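Local coordinates for protein argonaute (Methanocaldococcus jannaschii, PDB 5G5S) that uses short single-stranded DNA guides to bind and cut complementary single-stranded target DNA, and may help defend the cell against invading genetic elements, at residues I575-S578 / E579-D582; K653-E656 / S657-Q660; L661-D664 / L665-M668; P685-Y688 / A689-V693. One frame throughout, in Å; residues are numbered along the deposited sequence.

Contact 1 of 4, residues I575-S578 / E579-D582; sequences IQNS and ERND
Glu579 turns its carboxylate back onto Ile575 and Gln576, and this is the tight part of the contact. Its CG stands beside its own backbone N (chi1 -72°), and the chain beyond runs extended toward the preceding residues. OE2 takes a short bond of 2.7 Å from Gln576 N. The bond is nearly straight, 173° at the hydrogen, but the N-H meets the oxygen from above the carboxylate plane. Ile575 closes over the same group. Its CD1 comes to 3.4 Å from Glu579 OE1, and its CG2 packs 3.8 Å from Glu579 CB. OE1 also accepts from Leu547 N, so both oxygens of this buried carboxylate have backbone donors. All this happens at the start of helix 577-590, the helix of the beta-alpha-beta unit between strands 566-571 and 593-600 in the PIWI domain. The first backbone bonds here are weak: Glu579 N lies 3.2 Å from Gln576 O, and Arg580 N 3.4 Å from Asn577 O. The solvent side is where Asn577 and Arg580 meet, with Asn577 exposed and Arg580 partly so. Arg580 NH2 gives Asn577 OD1 a straight bond of 2.8 Å. The oxygen sits in the guanidinium plane, but NH2 approaches it from above the amide carbonyl plane, and the two planes are 69° apart. Arg580 NH1 holds a salt bridge to Glu649.

Contact 2 of 4, residues K653-E656 / S657-Q660; sequences KINE and SIMQ
Asn655 holds its CG between its backbone N and its carbonyl carbon (chi1 58°), and from there OD1 reaches over the first turn of the helix to Ile658. Met659 sets its CG beside its own N (chi1 -68°), with the next bond extended, and this brings the end of its chain near Ile654. Asn655 is the N-cap. Its OD1 accepts from Ile658 N at 3.1 Å, with the N-H lying almost on the line of the side-chain C=O. This supplies an acceptor to an N-H of the first turn, as an N-cap does. The backbone carbonyl of Asn655 receives a weak bond from Met659 N at 3.5 Å. One residue on, Gln660 N bonds to Glu656 O at 3.0 Å, and the regular helix is under way. The capped end belongs to helix 656-666 of the PIWI domain, which follows strand 648-652 after a short loop. On the buried side, Met659 SD lies 4.1 Å from Ile654 CG2, the two side chains crossing at about a right angle. Ile658 also turns its end toward Ile654, but its side chain has two conformers, so the detail of that approach is doubtful. Ile597 of strand 593-600 touches both isoleucines. Gln660 sends its amide away from the 653-656 segment: NE2 bonds to Asp664 and OE1 accepts from Asn310 N.

Contact 3 of 4, residues L661-D664 / L665-M668; sequences LLYD and LTKM
Leu665, Asp664 and Tyr663 carry most of this contact, all of them buried. Leu665 lies beside Leu661, one helical turn earlier, and the two side chains point the same way. Their CD1 methyls are 4.1 Å apart, and Ile502 of strand 501-506 touches both residues. Leu665 also covers the carbonyl of Leu661, with its CG 3.4 Å from Leu661 O. The same oxygen accepts from Leu665 N at 3.1 Å. Asp664 starts its side chain away from the 665-668 segment, though its CB still touches Leu665 N. Its carbonyl O accepts from Lys667 N at 3.2 Å. Its carboxylate OD1 is bonded to Thr312 OG1, which ties the helix to a neighbouring loop. Tyr663 offers its carbonyl to Thr666 twice. Thr666 OG1 lies between its own N and carbonyl carbon (chi1 73°), which turns the hydroxyl back down the helix to Tyr663 O. This bond measures 2.6 Å and lies only 16° off the carbonyl plane. Such a hydroxyl bond to the preceding turn is common along helices. Thr666 N reaches the same oxygen at 3.2 Å, but from well above that plane. The Tyr663 side chain crosses that of Thr666 at about a right angle, and its ring meets that of Phe309. Lys667 NZ bonds to Asn311 OD1, so the loop 309-312 is gripped at several points. Backbone bonds to the third residue back thus come in beside those to the fourth, as in a fraying C-terminal turn, here that of helix 656-666 inside the PIWI domain.

Contact 4 of 4, residues P685-Y688 / A689-V693; sequences PIHY and ADKFV
This is a largely buried contact between successive turns of helix 684-697, where His687 and Lys691 meet four residues apart on a helix packed against strands 501-506 and 517-525. Backbone bonds to the fourth residue back run through it. Asp690 N to Ile686 O is 3.1 Å, and Phe692 N to Tyr688 O is 3.0 Å. The main side-chain bond runs from Lys691 NZ to His687 NE2, at 3.1 Å. The amine comes in at the edge of the imidazole, 19° out of its plane. A lysine donor here is consistent with NE2 carrying no proton. Lys691 reaches this point with its chain extended beyond CG. On the way, its CD passes 3.4 Å from His687 NE2 and 4.0 Å from Tyr688 CD1. Lys691 and Tyr688 lie side by side, pointing the same way. His687 also sets CD2 over one face of the Tyr688 ring, toward the rim. The tyrosine OH bonds to Ser671 OG and to Tyr670 N; Ser671 contacts the guide DNA. Asp690 OD1 lies close to Asp506 OD2 of strand 501-506, a pairing that a bound metal ion would probably bridge. By similarity these two aspartates bind one manganese ion and, with Glu543 and Asp572, form the catalytic tetrad of the RNase H-like PIWI fold.

All four contacts are local, each closing a turn of helix and no long loop, and they follow in series without nesting or crossing. Contact 1 comes first, in the beta-alpha-beta unit of strand 566-571, helix 577-590 and strand 593-600. It stands apart, its nearest atoms about 12 Å from contact 4 and farther from the others. Contacts 2 and 3 adjoin in sequence and cover the start and end of helix 656-666, after strand 648-652. Contact 4 follows on helix 684-697, which packs on strands 501-506 and 517-525 of the same mixed sheet. It touches contact 3, with Leu665 CB 4.2 Å from Pro685 CD. All these helices belong to the PIWI domain.

Contact 1 of 4, residues I575-S578 / E579-D582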
loop_
_atom_site.group_PDB
_atom_site.type_symbol
_atom_site.label_atom_id
_atom_site.label_comp_id
_atom_site.label_asym_id
_atom_site.label_seq_id
_atom_site.Cartn_x
_atom_site.Cartn_y
_atom_site.Cartn_z
ATOM N N ILE A 575 -13.775 7.103 7.272
ATOM C CA ILE A 575 -13.980 8.211 8.207
ATOM C C ILE A 575 -14.892 7.704 9.311
ATOM O O ILE A 575 -15.880 7.026 9.018
ATOM C CB ILE A 575 -14.557 9.442 7.424
ATOM C CG1 ILE A 575 -13.519 10.061 6.439
ATOM C CG2 ILE A 575 -15.220 10.506 8.299
ATOM C CD1 ILE A 575 -12.235 10.711 7.052
ATOM N N GLN A 576 -14.532 7.980 10.581
ATOM C CA GLN A 576 -15.352 7.629 11.747
ATOM C C GLN A 576 -16.461 8.684 11.835
ATOM O O GLN A 576 -16.286 9.793 11.326
ATOM C CB GLN A 576 -14.508 7.643 13.035
ATOM C CG GLN A 576 -14.772 6.466 13.984
ATOM C CD GLN A 576 -16.092 6.537 14.731
ATOM O OE1 GLN A 576 -17.085 5.898 14.354
ATOM N NE2 GLN A 576 -16.132 7.297 15.822
ATOM N N ASN A 577 -17.588 8.348 12.475
ATOM C CA ASN A 577 -18.733 9.248 12.654
ATOM C C ASN A 577 -18.390 10.560 13.384
ATOM O O ASN A 577 -18.927 11.611 13.030
ATOM C CB ASN A 577 -19.868 8.527 13.359
ATOM C CG ASN A 577 -21.200 8.787 12.720
ATOM O OD1 ASN A 577 -21.909 9.739 13.072
ATOM N ND2 ASN A 577 -21.560 7.958 11.747
ATOM N N SER A 578 -17.484 10.492 14.379
ATOM C CA SER A 578 -17.025 11.643 15.168
ATOM C C SER A 578 -16.290 12.676 14.299
ATOM O O SER A 578 -16.406 13.878 14.551
ATOM C CB SER A 578 -16.125 11.179 16.309
ATOM O OG SER A 578 -14.957 10.548 15.808
ATOM N N GLU A 579 -15.549 12.200 13.277
ATOM C CA GLU A 579 -14.786 13.017 12.334
ATOM C C GLU A 579 -15.687 13.881 11.443
ATOM O O GLU A 579 -15.293 14.999 11.108
ATOM C CB GLU A 579 -13.917 12.131 11.423
ATOM C CG GLU A 579 -12.714 11.468 12.066
ATOM C CD GLU A 579 -11.978 10.539 11.118
ATOM O OE1 GLU A 579 -11.163 11.030 10.303
ATOM O OE2 GLU A 579 -12.236 9.316 11.173
ATOM N N ARG A 580 -16.865 13.348 11.024
ATOM C CA ARG A 580 -17.817 13.993 10.109
ATOM C C ARG A 580 -18.207 15.412 10.496
ATOM O O ARG A 580 -18.143 16.306 9.658
ATOM C CB ARG A 580 -19.062 13.118 9.864
ATOM C CG ARG A 580 -18.771 11.821 9.096
ATOM C CD ARG A 580 -20.024 11.106 8.607
ATOM N NE ARG A 580 -20.964 10.774 9.683
ATOM C CZ ARG A 580 -22.290 10.867 9.585
ATOM N NH1 ARG A 580 -22.853 11.290 8.459
ATOM N NH2 ARG A 580 -23.060 10.545 10.614
ATOM N N ASN A 581 -18.565 15.625 11.762
ATOM C CA ASN A 581 -18.938 16.938 12.282
ATOM C C ASN A 581 -17.733 17.865 12.387
ATOM O O ASN A 581 -17.875 19.065 12.152
ATOM C CB ASN A 581 -19.631 16.817 13.627
ATOM C CG ASN A 581 -20.068 18.155 14.175
ATOM O OD1 ASN A 581 -21.015 18.774 13.674
ATOM N ND2 ASN A 581 -19.310 18.677 15.136
ATOM N N ASP A 582 -16.563 17.322 12.764
ATOM C CA ASP A 582 -15.326 18.095 12.872
ATOM C C ASP A 582 -14.889 18.570 11.483
ATOM O O ASP A 582 -14.400 19.695 11.350
ATOM C CB ASP A 582 -14.212 17.259 13.532
ATOM C CG ASP A 582 -14.350 17.011 15.026
ATOM O OD1 ASP A 582 -15.481 17.112 15.548
ATOM O OD2 ASP A 582 -13.332 16.664 15.664
#

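Contact 2 of 4, residues K653-E656 / S657-Q660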
loop_
_atom_site.group_PDB
_atom_site.type_symbol
_atom_site.label_atom_id
_atom_site.label_comp_id
_atom_site.label_asym_id
_atom_site.label_seq_id
_atom_site.Cartn_x
_atom_site.Cartn_y
_atom_site.Cartn_z
ATOM N N LYS A 653 -21.118 10.456 -5.914
ATOM C CA LYS A 653 -21.118 9.200 -6.655
ATOM C C LYS A 653 -19.786 9.070 -7.378
ATOM O O LYS A 653 -19.316 10.037 -7.970
ATOM C CB LYS A 653 -22.284 9.161 -7.659
ATOM N N ILE A 654 -19.160 7.905 -7.289
ATOM C CA ILE A 654 -17.915 7.617 -8.000
ATOM C C ILE A 654 -18.240 7.663 -9.506
ATOM O O ILE A 654 -19.218 7.056 -9.939
ATOM C CB ILE A 654 -17.292 6.293 -7.483
ATOM C CG1 ILE A 654 -16.577 6.568 -6.142
ATOM C CG2 ILE A 654 -16.326 5.659 -8.507
ATOM C CD1 ILE A 654 -16.626 5.467 -5.171
ATOM N N ASN A 655 -17.489 8.486 -10.268
ATOM C CA ASN A 655 -17.761 8.743 -11.689
ATOM C C ASN A 655 -16.509 8.618 -12.573
ATOM O O ASN A 655 -15.448 8.275 -12.065
ATOM C CB ASN A 655 -18.433 10.147 -11.832
ATOM C CG ASN A 655 -17.609 11.309 -11.286
ATOM O OD1 ASN A 655 -16.380 11.309 -11.293
ATOM N ND2 ASN A 655 -18.267 12.339 -10.807
ATOM N N GLU A 656 -16.636 8.909 -13.889
ATOM C CA GLU A 656 -15.531 8.860 -14.861
ATOM C C GLU A 656 -14.435 9.901 -14.595
ATOM O O GLU A 656 -13.260 9.622 -14.866
ATOM C CB GLU A 656 -16.022 8.900 -16.331
ATOM C CG GLU A 656 -16.657 10.210 -16.798
ATOM C CD GLU A 656 -17.990 10.634 -16.194
ATOM O OE1 GLU A 656 -18.799 9.748 -15.828
ATOM O OE2 GLU A 656 -18.236 11.861 -16.120
ATOM N N SER A 657 -14.827 11.084 -14.060
ATOM C CA SER A 657 -13.926 12.189 -13.731
ATOM C C SER A 657 -12.889 11.797 -12.686
ATOM O O SER A 657 -11.703 11.917 -12.981
ATOM C CB SER A 657 -14.698 13.424 -13.266
ATOM O OG SER A 657 -15.573 13.869 -14.286
ATOM N N ILE A 658 -13.329 11.330 -11.481
ATOM C CA ILE A 658 -12.377 10.935 -10.422
ATOM C C ILE A 658 -11.512 9.770 -10.795
ATOM O O ILE A 658 -10.325 9.795 -10.476
ATOM C CB ILE A 658 -12.929 10.702 -8.997
ATOM C CG1 ILE A 658 -14.324 10.103 -8.955
ATOM C CG2 ILE A 658 -12.650 11.850 -8.043
ATOM C CD1 ILE A 658 -14.316 8.660 -8.754
ATOM N N MET A 659 -12.079 8.753 -11.475
ATOM C CA MET A 659 -11.338 7.569 -11.903
ATOM C C MET A 659 -10.268 7.939 -12.894
ATOM O O MET A 659 -9.160 7.438 -12.765
ATOM C CB MET A 659 -12.270 6.447 -12.390
ATOM C CG MET A 659 -13.110 5.832 -11.256
ATOM S SD MET A 659 -14.057 4.360 -11.723
ATOM C CE MET A 659 -13.045 3.129 -11.171
ATOM N N GLN A 660 -10.547 8.907 -13.792
ATOM C CA GLN A 660 -9.551 9.410 -14.729
ATOM C C GLN A 660 -8.454 10.136 -13.962
ATOM O O GLN A 660 -7.289 9.900 -14.238
ATOM C CB GLN A 660 -10.169 10.307 -15.816
ATOM C CG GLN A 660 -9.166 10.823 -16.877
ATOM C CD GLN A 660 -8.582 9.734 -17.739
ATOM O OE1 GLN A 660 -9.292 9.039 -18.465
ATOM N NE2 GLN A 660 -7.265 9.567 -17.687
#

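Contact 3 of 4, residues L661-D664 / L665-M668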
loop_
_atom_site.group_PDB
_atom_site.type_symbol
_atom_site.label_atom_id
_atom_site.label_comp_id
_atom_site.label_asym_id
_atom_site.label_seq_id
_atom_site.Cartn_x
_atom_site.Cartn_y
_atom_site.Cartn_z
ATOM N N LEU A 661 -8.820 10.967 -12.973
ATOM C CA LEU A 661 -7.855 11.673 -12.128
ATOM C C LEU A 661 -6.967 10.692 -11.363
ATOM O O LEU A 661 -5.756 10.887 -11.297
ATOM C CB LEU A 661 -8.561 12.641 -11.146
ATOM C CG LEU A 661 -7.660 13.286 -10.044
ATOM C CD1 LEU A 661 -6.560 14.131 -10.646
ATOM C CD2 LEU A 661 -8.460 14.117 -9.106
ATOM N N LEU A 662 -7.572 9.658 -10.768
ATOM C CA LEU A 662 -6.856 8.639 -10.001
ATOM C C LEU A 662 -5.920 7.858 -10.884
ATOM O O LEU A 662 -4.773 7.625 -10.486
ATOM C CB LEU A 662 -7.836 7.740 -9.231
ATOM C CG LEU A 662 -8.689 8.459 -8.159
ATOM C CD1 LEU A 662 -9.667 7.506 -7.511
ATOM C CD2 LEU A 662 -7.832 9.176 -7.124
ATOM N N TYR A 663 -6.381 7.519 -12.126
ATOM C CA TYR A 663 -5.564 6.865 -13.145
ATOM C C TYR A 663 -4.383 7.735 -13.527
ATOM O O TYR A 663 -3.280 7.212 -13.672
ATOM C CB TYR A 663 -6.378 6.520 -14.415
ATOM C CG TYR A 663 -5.515 5.877 -15.481
ATOM C CD1 TYR A 663 -5.010 4.590 -15.314
ATOM C CD2 TYR A 663 -5.112 6.593 -16.606
ATOM C CE1 TYR A 663 -4.173 4.008 -16.271
ATOM C CE2 TYR A 663 -4.286 6.018 -17.575
ATOM C CZ TYR A 663 -3.815 4.726 -17.402
ATOM O OH TYR A 663 -3.003 4.148 -18.352
ATOM N N ASP A 664 -4.613 9.044 -13.729
ATOM C CA ASP A 664 -3.555 9.986 -14.109
ATOM C C ASP A 664 -2.475 10.035 -13.038
ATOM O O ASP A 664 -1.309 10.197 -13.372
ATOM C CB ASP A 664 -4.114 11.412 -14.314
ATOM C CG ASP A 664 -5.060 11.623 -15.486
ATOM O OD1 ASP A 664 -5.149 10.720 -16.353
ATOM O OD2 ASP A 664 -5.753 12.671 -15.508
ATOM N N LEU A 665 -2.877 9.910 -11.755
ATOM C CA LEU A 665 -1.970 9.933 -10.607
ATOM C C LEU A 665 -1.127 8.671 -10.468
ATOM O O LEU A 665 -0.058 8.748 -9.884
ATOM C CB LEU A 665 -2.701 10.288 -9.305
ATOM C CG LEU A 665 -3.256 11.716 -9.208
ATOM C CD1 LEU A 665 -4.289 11.823 -8.091
ATOM C CD2 LEU A 665 -2.145 12.738 -9.004
ATOM N N THR A 666 -1.560 7.529 -11.047
ATOM C CA THR A 666 -0.765 6.272 -11.067
ATOM C C THR A 666 0.414 6.423 -12.079
ATOM O O THR A 666 1.387 5.660 -12.053
ATOM C CB THR A 666 -1.651 5.042 -11.438
ATOM O OG1 THR A 666 -1.983 5.066 -12.840
ATOM C CG2 THR A 666 -2.915 4.914 -10.572
ATOM N N LYS A 667 0.283 7.399 -12.990
ATOM C CA LYS A 667 1.259 7.717 -14.023
ATOM C C LYS A 667 2.354 8.679 -13.508
ATOM O O LYS A 667 3.376 8.817 -14.156
ATOM C CB LYS A 667 0.522 8.313 -15.232
ATOM C CG LYS A 667 1.113 7.974 -16.575
ATOM C CD LYS A 667 0.365 8.719 -17.675
ATOM C CE LYS A 667 0.769 8.283 -19.065
ATOM N NZ LYS A 667 0.033 7.063 -19.483
ATOM N N MET A 668 2.140 9.352 -12.365
ATOM C CA MET A 668 3.137 10.262 -11.769
ATOM C C MET A 668 4.145 9.464 -10.923
ATOM O O MET A 668 4.386 9.736 -9.756
ATOM C CB MET A 668 2.458 11.416 -10.995
ATOM C CG MET A 668 1.646 12.363 -11.889
ATOM S SD MET A 668 2.498 12.983 -13.390
ATOM C CE MET A 668 3.791 13.963 -12.663
#

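Contact 4 of 4, residues P685-Y688 / A689-V693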
loop_
_atom_site.group_PDB
_atom_site.type_symbol
_atom_site.label_atom_id
_atom_site.label_comp_id
_atom_site.label_asym_id
_atom_site.label_seq_id
_atom_site.Cartn_x
_atom_site.Cartn_y
_atom_site.Cartn_z
ATOM N N PRO A 685 0.283 9.876 -4.737
ATOM C CA PRO A 685 0.263 10.488 -3.388
ATOM C C PRO A 685 0.126 9.486 -2.231
ATOM O O PRO A 685 0.921 9.540 -1.278
ATOM C CB PRO A 685 -0.913 11.470 -3.459
ATOM C CG PRO A 685 -1.075 11.756 -4.918
ATOM C CD PRO A 685 -0.739 10.495 -5.611
ATOM N N ILE A 686 -0.858 8.553 -2.331
ATOM C CA ILE A 686 -1.099 7.527 -1.311
ATOM C C ILE A 686 -0.004 6.441 -1.317
ATOM O O ILE A 686 0.452 6.037 -0.244
ATOM C CB ILE A 686 -2.576 6.999 -1.284
ATOM C CG1 ILE A 686 -2.814 6.004 -0.114
ATOM C CG2 ILE A 686 -3.031 6.436 -2.646
ATOM C CD1 ILE A 686 -4.236 5.591 0.133
ATOM N N HIS A 687 0.456 6.031 -2.519
ATOM C CA HIS A 687 1.536 5.049 -2.712
ATOM C C HIS A 687 2.839 5.480 -1.998
ATOM O O HIS A 687 3.469 4.666 -1.331
ATOM C CB HIS A 687 1.790 4.821 -4.225
ATOM C CG HIS A 687 3.017 4.024 -4.531
ATOM N ND1 HIS A 687 3.000 2.635 -4.519
ATOM C CD2 HIS A 687 4.265 4.440 -4.853
ATOM C CE1 HIS A 687 4.227 2.255 -4.819
ATOM N NE2 HIS A 687 5.030 3.304 -5.014
ATOM N N TYR A 688 3.244 6.746 -2.184
ATOM C CA TYR A 688 4.458 7.295 -1.596
ATOM C C TYR A 688 4.324 7.604 -0.105
ATOM O O TYR A 688 5.314 7.484 0.614
ATOM C CB TYR A 688 5.015 8.470 -2.420
ATOM C CG TYR A 688 5.613 8.042 -3.746
ATOM C CD1 TYR A 688 6.621 7.079 -3.801
ATOM C CD2 TYR A 688 5.235 8.659 -4.934
ATOM C CE1 TYR A 688 7.200 6.705 -5.015
ATOM C CE2 TYR A 688 5.809 8.297 -6.152
ATOM C CZ TYR A 688 6.783 7.309 -6.188
ATOM O OH TYR A 688 7.329 6.933 -7.389
ATOM N N ALA A 689 3.107 7.955 0.369
ATOM C CA ALA A 689 2.833 8.158 1.796
ATOM C C ALA A 689 3.063 6.812 2.533
ATOM O O ALA A 689 3.696 6.786 3.595
ATOM C CB ALA A 689 1.399 8.623 2.010
ATOM N N ASP A 690 2.574 5.701 1.938
ATOM C CA ASP A 690 2.737 4.360 2.490
ATOM C C ASP A 690 4.212 3.934 2.514
ATOM O O ASP A 690 4.662 3.381 3.513
ATOM C CB ASP A 690 1.865 3.338 1.749
ATOM C CG ASP A 690 1.998 1.934 2.316
ATOM O OD1 ASP A 690 1.634 1.732 3.503
ATOM O OD2 ASP A 690 2.525 1.053 1.603
ATOM N N LYS A 691 4.964 4.239 1.436
ATOM C CA LYS A 691 6.394 3.948 1.315
ATOM C C LYS A 691 7.244 4.727 2.340
ATOM O O LYS A 691 8.281 4.220 2.783
ATOM C CB LYS A 691 6.879 4.224 -0.120
ATOM C CG LYS A 691 6.699 3.043 -1.084
ATOM C CD LYS A 691 7.280 3.384 -2.452
ATOM C CE LYS A 691 7.711 2.168 -3.255
ATOM N NZ LYS A 691 7.974 2.498 -4.693
ATOM N N PHE A 692 6.816 5.947 2.710
ATOM C CA PHE A 692 7.530 6.757 3.692
ATOM C C PHE A 692 7.308 6.207 5.094
ATOM O O PHE A 692 8.260 6.111 5.869
ATOM C CB PHE A 692 7.174 8.253 3.594
ATOM C CG PHE A 692 7.858 9.100 4.652
ATOM C CD1 PHE A 692 9.171 9.522 4.487
ATOM C CD2 PHE A 692 7.211 9.413 5.843
ATOM C CE1 PHE A 692 9.808 10.275 5.473
ATOM C CE2 PHE A 692 7.848 10.174 6.826
ATOM C CZ PHE A 692 9.139 10.603 6.632
ATOM N N VAL A 693 6.056 5.824 5.409
ATOM C CA VAL A 693 5.679 5.245 6.704
ATOM C C VAL A 693 6.439 3.928 6.951
ATOM O O VAL A 693 6.968 3.741 8.052
ATOM C CB VAL A 693 4.135 5.182 6.906
ATOM C CG1 VAL A 693 3.748 4.405 8.168
ATOM C CG2 VAL A 693 3.549 6.594 6.966
#